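Local coordinates for protein transcriptional regulator, TetR family (Agrobacterium tumefaciens, PDB 3C2B) that probably binds DNA at cis-regulatory sites as a TetR-family transcription factor, through an N-terminal helix-turn-helix domain joined to an all-helical C-terminal domain, at residues A[146-149]-A[150-154]; A[68-71]-A[72-75]. One frame throughout, in Å; residues are numbered along the deposited sequence.

Interaction 1: residues A[146-149]-A[150-154]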
ATOM      1  N   LEU A 146      -4.298 -15.221  16.775  1.00 47.85           N
ATOM      2  CA  LEU A 146      -3.973 -16.404  15.972  1.00 48.28           C
ATOM      3  C   LEU A 146      -2.491 -16.814  16.008  1.00 48.49           C
ATOM      4  O   LEU A 146      -2.161 -17.976  16.162  1.00 49.07           O
ATOM      5  CB  LEU A 146      -4.352 -16.086  14.538  1.00 47.86           C
ATOM      6  CG  LEU A 146      -5.166 -17.078  13.747  1.00 49.90           C
ATOM      7  CD1 LEU A 146      -6.178 -17.789  14.625  1.00 48.51           C
ATOM      8  CD2 LEU A 146      -5.846 -16.339  12.570  1.00 46.94           C
ATOM      9  N   ILE A 147      -1.603 -15.838  15.856  1.00 48.12           N
ATOM     10  CA  ILE A 147      -0.186 -16.058  15.839  1.00 47.17           C
ATOM     11  C   ILE A 147       0.268 -16.511  17.225  1.00 48.06           C
ATOM     12  O   ILE A 147       1.097 -17.419  17.349  1.00 48.40           O
ATOM     13  CB  ILE A 147       0.544 -14.785  15.339  1.00 46.94           C
ATOM     14  CG1 ILE A 147       0.196 -14.523  13.854  1.00 46.08           C
ATOM     15  CG2 ILE A 147       2.062 -14.905  15.482  1.00 46.59           C
ATOM     16  CD1 ILE A 147       0.966 -13.305  13.236  1.00 45.37           C
ATOM     17  N   GLU A 148      -0.277 -15.895  18.265  1.00 48.82           N
ATOM     18  CA  GLU A 148      -0.022 -16.336  19.636  1.00 49.64           C
ATOM     19  C   GLU A 148      -0.519 -17.773  19.890  1.00 50.15           C
ATOM     20  O   GLU A 148       0.220 -18.597  20.424  1.00 49.80           O
ATOM     21  CB  GLU A 148      -0.620 -15.319  20.622  1.00 49.96           C
ATOM     22  CG  GLU A 148      -0.309 -15.537  22.085  1.00 53.15           C
ATOM     23  CD  GLU A 148       1.112 -15.997  22.338  1.00 55.21           C
ATOM     24  OE1 GLU A 148       2.038 -15.605  21.604  1.00 58.52           O
ATOM     25  OE2 GLU A 148       1.298 -16.740  23.310  1.00 58.31           O
ATOM     26  N   ALA A 149      -1.758 -18.072  19.501  1.00 50.69           N
ATOM     27  CA  ALA A 149      -2.289 -19.452  19.575  1.00 52.14           C
ATOM     28  C   ALA A 149      -1.401 -20.496  18.856  1.00 53.42           C
ATOM     29  O   ALA A 149      -1.163 -21.572  19.414  1.00 53.60           O
ATOM     30  CB  ALA A 149      -3.712 -19.511  19.027  1.00 52.41           C
ATOM     31  N   GLY A 150      -0.922 -20.167  17.642  1.00 53.50           N
ATOM     32  CA  GLY A 150       0.053 -20.974  16.922  1.00 55.22           C
ATOM     33  C   GLY A 150       1.377 -21.190  17.642  1.00 56.83           C
ATOM     34  O   GLY A 150       1.882 -22.324  17.716  1.00 57.03           O
ATOM     35  N   ARG A 151       1.942 -20.117  18.186  1.00 57.66           N
ATOM     36  CA  ARG A 151       3.147 -20.215  19.033  1.00 58.81           C
ATOM     37  C   ARG A 151       2.900 -21.115  20.267  1.00 59.51           C
ATOM     38  O   ARG A 151       3.642 -22.059  20.495  1.00 59.70           O
ATOM     39  CB  ARG A 151       3.571 -18.826  19.521  1.00 58.07           C
ATOM     40  CG  ARG A 151       5.009 -18.738  20.015  1.00 59.16           C
ATOM     41  CD  ARG A 151       5.196 -17.500  20.885  1.00 59.86           C
ATOM     42  NE  ARG A 151       4.223 -17.506  21.979  1.00 61.67           N
ATOM     43  CZ  ARG A 151       4.312 -18.286  23.061  1.00 62.28           C
ATOM     44  NH1 ARG A 151       5.331 -19.126  23.232  1.00 60.80           N
ATOM     45  NH2 ARG A 151       3.362 -18.236  23.976  1.00 63.90           N
ATOM     46  N   ARG A 152       1.862 -20.809  21.057  1.00 60.05           N
ATOM     47  CA  ARG A 152       1.548 -21.590  22.270  1.00 61.11           C
ATOM     48  C   ARG A 152       1.470 -23.088  21.997  1.00 61.47           C
ATOM     49  O   ARG A 152       1.819 -23.912  22.863  1.00 61.81           O
ATOM     50  CB  ARG A 152       0.213 -21.172  22.857  1.00 61.09           C
ATOM     51  CG  ARG A 152       0.247 -19.915  23.627  1.00 62.08           C
ATOM     52  CD  ARG A 152      -0.954 -19.835  24.551  1.00 65.13           C
ATOM     53  NE  ARG A 152      -1.517 -18.491  24.526  1.00 67.07           N
ATOM     54  CZ  ARG A 152      -2.497 -18.107  23.703  1.00 69.25           C
ATOM     55  NH1 ARG A 152      -3.053 -18.970  22.861  1.00 69.36           N
ATOM     56  NH2 ARG A 152      -2.945 -16.861  23.735  1.00 69.38           N
ATOM     57  N   SER A 153       1.008 -23.433  20.799  1.00 61.10           N
ATOM     58  CA  SER A 153       0.675 -24.790  20.492  1.00 61.50           C
ATOM     59  C   SER A 153       1.857 -25.502  19.907  1.00 61.62           C
ATOM     60  O   SER A 153       1.748 -26.653  19.512  1.00 62.32           O
ATOM     61  CB  SER A 153      -0.527 -24.849  19.559  1.00 62.02           C
ATOM     62  OG  SER A 153      -1.679 -24.309  20.194  1.00 62.00           O
ATOM     63  N   GLY A 154       2.998 -24.813  19.871  1.00 61.43           N
ATOM     64  CA  GLY A 154       4.244 -25.368  19.381  1.00 60.68           C
ATOM     65  C   GLY A 154       4.384 -25.368  17.871  1.00 60.65           C
ATOM     66  O   GLY A 154       5.324 -25.992  17.337  1.00 59.58           O
TER
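E148 and R151 both set CG opposite their own backbone N, with chi1 of -173° and -161°, and this lays the two side chains next to each other in the last turn of helix 137-152, which a Schellman motif closes at G154. A bend at chi2 of E148 and another at chi3 of R151 then turn carboxylate and guanidinium edge to edge and nearly coplanar, 22° apart. The result is a side-on, bidentate salt bridge: R151 NE gives its N-H to E148 OE1 at 2.9 Å, while R151 NH2 reaches the syn lone pair of E148 OE2 at 2.6 Å. With each oxygen held by its own nitrogen, rotation of the carboxylate is restrained.

R152 differs at chi1, its CG lying anti to the carbonyl carbon and beside the backbone N, and it passes across E148 at about a right angle. Its guanidinium lays one face on E148 CG, 3.4 Å from R152 NH2. E148 OE2 stands well out of that plane, 3.5 Å from R152 NE, so this second salt bridge is one of charge alone. Two arginines around one glutamate probably stabilise its anionic form. Arginine suits this partly solvent-facing side: its long chain carries the charged end back to E148 while the guanidinium can still meet water. L146 and I147 instead turn inward, L146 against H92, L93 and F96 of helix 86-104.

Backbone bonds continue the helix beneath, the one from R152 N to E148 O being almost straight. G154 then leaves the helix with positive phi, which glycine adopts without strain, and its N binds R151 O. S153, small and polar, folds back on the final turn: S153 OG donates to A149 O at 2.9 Å.

Interaction 2: residues A[68-71]-A[72-75]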
ATOM      1  N   THR A  68     -15.074   7.533  12.346  1.00 81.62           N
ATOM      2  CA  THR A  68     -15.426   6.816  13.584  1.00 81.26           C
ATOM      3  C   THR A  68     -16.833   6.199  13.553  1.00 80.94           C
ATOM      4  O   THR A  68     -17.098   5.251  14.294  1.00 81.91           O
ATOM      5  CB  THR A  68     -15.214   7.660  14.855  1.00 81.45           C
ATOM      6  OG1 THR A  68     -16.195   8.699  14.921  1.00 81.84           O
ATOM      7  CG2 THR A  68     -13.814   8.265  14.869  1.00 81.67           C
ATOM      8  N   PHE A  69     -17.725   6.741  12.722  1.00 79.81           N
ATOM      9  CA  PHE A  69     -19.047   6.140  12.452  1.00 78.94           C
ATOM     10  C   PHE A  69     -18.855   4.819  11.708  1.00 78.06           C
ATOM     11  O   PHE A  69     -19.489   3.825  12.044  1.00 77.45           O
ATOM     12  CB  PHE A  69     -19.918   7.110  11.618  1.00 79.01           C
ATOM     13  CG  PHE A  69     -21.198   6.506  11.061  1.00 79.40           C
ATOM     14  CD1 PHE A  69     -22.290   6.233  11.893  1.00 78.11           C
ATOM     15  CD2 PHE A  69     -21.330   6.253   9.690  1.00 78.46           C
ATOM     16  CE1 PHE A  69     -23.482   5.686  11.370  1.00 78.06           C
ATOM     17  CE2 PHE A  69     -22.530   5.711   9.164  1.00 77.81           C
ATOM     18  CZ  PHE A  69     -23.602   5.434  10.002  1.00 77.30           C
ATOM     19  N   GLN A  70     -17.972   4.810  10.704  1.00 77.00           N
ATOM     20  CA  GLN A  70     -17.739   3.589   9.949  1.00 76.44           C
ATOM     21  C   GLN A  70     -17.038   2.521  10.795  1.00 75.70           C
ATOM     22  O   GLN A  70     -17.505   1.378  10.872  1.00 75.29           O
ATOM     23  CB  GLN A  70     -16.972   3.871   8.667  1.00 76.13           C
ATOM     24  CG  GLN A  70     -16.597   2.618   7.883  1.00 78.03           C
ATOM     25  CD  GLN A  70     -17.784   1.925   7.196  1.00 78.71           C
ATOM     26  OE1 GLN A  70     -18.932   2.365   7.283  1.00 78.79           O
ATOM     27  NE2 GLN A  70     -17.487   0.832   6.495  1.00 80.31           N
ATOM     28  N   GLN A  71     -15.932   2.918  11.429  1.00 75.18           N
ATOM     29  CA  GLN A  71     -15.172   2.073  12.361  1.00 74.77           C
ATOM     30  C   GLN A  71     -16.098   1.352  13.357  1.00 75.73           C
ATOM     31  O   GLN A  71     -15.743   0.286  13.853  1.00 75.98           O
ATOM     32  CB  GLN A  71     -14.050   2.880  13.082  1.00 74.28           C
ATOM     33  CG  GLN A  71     -12.811   3.196  12.165  1.00 73.09           C
ATOM     34  CD  GLN A  71     -11.656   4.021  12.804  1.00 72.69           C
ATOM     35  OE1 GLN A  71     -11.740   4.496  13.927  1.00 72.06           O
ATOM     36  NE2 GLN A  71     -10.598   4.210  12.049  1.00 68.64           N
ATOM     37  N   SER A  72     -17.288   1.920  13.604  1.00 76.17           N
ATOM     38  CA  SER A  72     -18.316   1.350  14.507  1.00 76.88           C
ATOM     39  C   SER A  72     -19.103   0.167  13.944  1.00 77.19           C
ATOM     40  O   SER A  72     -19.630  -0.644  14.706  1.00 77.11           O
ATOM     41  CB  SER A  72     -19.352   2.418  14.907  1.00 76.80           C
ATOM     42  OG  SER A  72     -18.800   3.371  15.786  1.00 77.35           O
ATOM     43  N   LYS A  73     -19.220   0.106  12.623  1.00 77.68           N
ATOM     44  CA  LYS A  73     -20.081  -0.863  11.971  1.00 78.48           C
ATOM     45  C   LYS A  73     -19.290  -2.062  11.485  1.00 78.44           C
ATOM     46  O   LYS A  73     -19.848  -2.939  10.823  1.00 78.85           O
ATOM     47  CB  LYS A  73     -20.772  -0.240  10.755  1.00 79.00           C
ATOM     48  CG  LYS A  73     -21.378   1.142  10.947  1.00 80.77           C
ATOM     49  CD  LYS A  73     -21.206   1.947   9.647  1.00 84.19           C
ATOM     50  CE  LYS A  73     -22.055   1.384   8.493  1.00 85.30           C
ATOM     51  NZ  LYS A  73     -21.537   1.781   7.150  1.00 86.54           N
ATOM     52  N   VAL A  74     -17.992  -2.102  11.773  1.00 78.32           N
ATOM     53  CA  VAL A  74     -17.156  -3.174  11.218  1.00 77.85           C
ATOM     54  C   VAL A  74     -17.352  -4.525  11.933  1.00 77.47           C
ATOM     55  O   VAL A  74     -17.702  -4.575  13.126  1.00 77.33           O
ATOM     56  CB  VAL A  74     -15.633  -2.788  11.056  1.00 77.87           C
ATOM     57  CG1 VAL A  74     -15.456  -1.709   9.987  1.00 77.57           C
ATOM     58  CG2 VAL A  74     -14.976  -2.381  12.391  1.00 77.76           C
ATOM     59  N   ARG A  75     -17.148  -5.599  11.164  1.00 76.82           N
ATOM     60  CA  ARG A  75     -17.167  -6.980  11.649  1.00 75.75           C
ATOM     61  C   ARG A  75     -16.315  -7.151  12.911  1.00 75.24           C
ATOM     62  O   ARG A  75     -15.130  -6.781  12.926  1.00 74.94           O
ATOM     63  CB  ARG A  75     -16.666  -7.931  10.545  1.00 75.74           C
ATOM     64  CG  ARG A  75     -17.332  -9.298  10.571  1.00 75.54           C
ATOM     65  CD  ARG A  75     -16.681 -10.299   9.630  1.00 75.21           C
ATOM     66  NE  ARG A  75     -15.725 -11.185  10.299  1.00 73.71           N
ATOM     67  CZ  ARG A  75     -16.046 -12.145  11.168  1.00 72.81           C
ATOM     68  NH1 ARG A  75     -17.306 -12.350  11.521  1.00 72.75           N
ATOM     69  NH2 ARG A  75     -15.099 -12.899  11.708  1.00 72.25           N
TER
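The backbone of 68-71 is helical, near the C-terminal end of helix 59-71. S72 keeps similar angles, K73 departs from them with phi -99° and psi 4°, and V74 and R75 are extended, in the loop that leads to helix 86-104. The firm backbone bond here runs from K73 N to Q70 O, 2.8 Å long, with the donor well above the carbonyl plane; it spans three residues rather than the four of an alpha-helical turn.

Serine suits the place just before K73 because its short hydroxyl can reach back a full turn. S72 OG, set beside its own backbone N, donates to T68 O at 2.9 Å in the carbonyl plane.

K73 is long enough to bend twice, at chi2 and chi3, and lie back along the helix. Its CD sits over one face of the F69 ring, displaced toward the rim, in a CH-pi contact 4.3 Å from the ring centroid. K73 NZ carries on to Q70 OE1, 2.7 Å away and in the plane of the amide carbonyl. Q70 crosses the lysine at about a right angle, its bend at chi2 (72°) bringing the amide oxygen round to the ammonium group. V74 adds a branched methyl, CG2, beside Q71 O.

Three helices pack against the 68-71 side, while S72, K73 and V74 remain exposed. F69 rests on N18, L21 and D22 of helix 15-31, Q70 touches V108 and L112 of helix 107-120, and Q71 NE2 hydrogen-bonds to L130 O of helix 127-134.

From the N terminus, the chain passes through the predicted helix-turn-helix and helix 59-71 before reaching interaction 2, where 68-75 turns out of that helix. Interaction 1 comes later, at the far end of helix 137-152. Each joins consecutive residues, so neither closes a long loop; the two follow in series, neither nesting nor crossing. Their centres lie 29 Å apart and their nearest atoms about 10 Å apart, so they do not touch. Through its helical half, interaction 2 ties the end of the N-terminal helices to the C-terminal domain. Residues 82-84, farther along the loop that interaction 2 begins, reach interaction 1, where S153 OG hydrogen-bonds to V84 N.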